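Local coordinates for protein Hia (Adhesin) (Haemophilus influenzae, PDB 3EMF) that probably mediates adhesion of the bacterium to host cells as a trimeric autotransporter, this chain being its second binding domain, at residues Gln83-His86 with Ala87-Val90. Numbering follows the deposited sequence.
Sequences QVKH and ADEV
Asp88 and Lys85 hold the ends of a type II beta turn together with two hydrogen bonds. Asp88 N donates to Lys85 O at 3.1 Å, the bond that closes the turn, and Lys85 N returns one to Asp88 OD2 at 2.9 Å. The second bond is nearly straight at nitrogen (N-H...O 172°), although the N-H comes down on OD2 from above the carboxylate, 60° out of its plane. With CG set beside its own backbone N (chi1 -77°), the Asp88 carboxylate is swung back over the incoming strand. OD2 also lies 3.2 Å from Gln83 O, an approach of two acceptors that the Lys85 N-H may partly offset.

At the crest of the turn, Ala87 takes a left-handed backbone conformation, and its CB sits over a face of the His86 ring, 3.8 Å from the centroid, a CH-pi contact. His86 CG, turned opposite its own backbone N, lies beside the carbonyl that leads into Ala87, which lays a face of the ring under that methyl. On the strands flanking the turn, Val84 CG2 meets Val90 CG2 at 3.8 Å, the two side chains crossing at about a right angle, and Val84 CG1 packs against Asp88 CB.

Leu70 of strand 67-74 touches both valines. In a second subunit, Lys65 O accepts a hydrogen bond from His86 NE2, and Lys29 NZ donates one to Ala87 O. Glu89 and Val90 pair in parallel ladders with strands of both other subunits. The turn thus joins strand 80-85, paired within its own chain, to strand 89-94, which enters the intersubunit sheet of the Trp-ring domain. Its carboxylate bond spans the bend, satisfies a backbone N-H and would probably stabilise the negative charge on the Asp88 carboxylate.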
loop_
_atom_site.group_PDB
_atom_site.type_symbol
_atom_site.label_atom_id
_atom_site.label_comp_id
_atom_site.label_asym_id
_atom_site.label_seq_id
_atom_site.Cartn_x
_atom_site.Cartn_y
_atom_site.Cartn_z
ATOM N N GLN A 83 0.574 6.127 -9.204
ATOM C CA GLN A 83 0.698 4.869 -8.493
ATOM C C GLN A 83 1.483 5.057 -7.239
ATOM O O GLN A 83 2.579 5.602 -7.265
ATOM C CB GLN A 83 1.428 3.833 -9.331
ATOM C CG GLN A 83 0.821 3.619 -10.648
ATOM C CD GLN A 83 1.546 2.570 -11.447
ATOM O OE1 GLN A 83 2.694 2.223 -11.163
ATOM N NE2 GLN A 83 0.869 2.050 -12.463
ATOM N N VAL A 84 0.930 4.573 -6.133
ATOM C CA VAL A 84 1.666 4.527 -4.895
ATOM C C VAL A 84 2.236 3.132 -4.742
ATOM O O VAL A 84 1.512 2.180 -4.443
ATOM C CB VAL A 84 0.767 4.855 -3.719
ATOM C CG1 VAL A 84 1.588 4.874 -2.425
ATOM C CG2 VAL A 84 0.117 6.190 -3.974
ATOM N N LYS A 85 3.537 3.010 -4.961
ATOM C CA LYS A 85 4.187 1.719 -4.867
ATOM C C LYS A 85 4.894 1.592 -3.542
ATOM O O LYS A 85 4.852 2.516 -2.724
ATOM C CB LYS A 85 5.125 1.511 -6.059
ATOM C CG LYS A 85 4.333 1.437 -7.373
ATOM C CD LYS A 85 4.682 0.210 -8.203
ATOM C CE LYS A 85 6.039 0.347 -8.851
ATOM N NZ LYS A 85 6.249 -0.686 -9.907
ATOM N N HIS A 86 5.539 0.455 -3.302
ATOM C CA HIS A 86 6.211 0.310 -2.031
ATOM C C HIS A 86 7.226 1.430 -1.867
ATOM O O HIS A 86 7.975 1.746 -2.811
ATOM C CB HIS A 86 6.936 -1.016 -1.925
ATOM C CG HIS A 86 7.826 -1.094 -0.726
ATOM N ND1 HIS A 86 9.188 -0.913 -0.791
ATOM C CD2 HIS A 86 7.529 -1.258 0.583
ATOM C CE1 HIS A 86 9.697 -0.976 0.428
ATOM N NE2 HIS A 86 8.710 -1.200 1.280
ATOM N N ALA A 87 7.250 2.013 -0.669
ATOM C CA ALA A 87 8.228 3.037 -0.289
ATOM C C ALA A 87 8.035 4.369 -0.993
ATOM O O ALA A 87 8.892 5.250 -0.926
ATOM C CB ALA A 87 9.680 2.527 -0.453
ATOM N N ASP A 88 6.902 4.525 -1.655
ATOM C CA ASP A 88 6.506 5.843 -2.121
ATOM C C ASP A 88 5.978 6.692 -0.962
ATOM O O ASP A 88 5.758 6.197 0.148
ATOM C CB ASP A 88 5.457 5.729 -3.215
ATOM C CG ASP A 88 6.062 5.316 -4.582
ATOM O OD1 ASP A 88 7.300 5.116 -4.680
ATOM O OD2 ASP A 88 5.285 5.192 -5.553
ATOM N N GLU A 89 5.801 7.982 -1.226
ATOM C CA GLU A 89 5.327 8.912 -0.213
ATOM C C GLU A 89 4.125 9.679 -0.732
ATOM O O GLU A 89 4.101 10.118 -1.886
ATOM C CB GLU A 89 6.440 9.863 0.231
ATOM C CG GLU A 89 5.993 10.923 1.251
ATOM C CD GLU A 89 7.155 11.789 1.749
ATOM O OE1 GLU A 89 8.251 11.729 1.140
ATOM O OE2 GLU A 89 6.977 12.530 2.748
ATOM N N VAL A 90 3.107 9.782 0.112
ATOM C CA VAL A 90 1.931 10.576 -0.192
ATOM C C VAL A 90 1.860 11.704 0.820
ATOM O O VAL A 90 1.778 11.478 2.032
ATOM C CB VAL A 90 0.628 9.749 -0.162
ATOM C CG1 VAL A 90 -0.556 10.632 -0.476
ATOM C CG2 VAL A 90 0.711 8.610 -1.148
#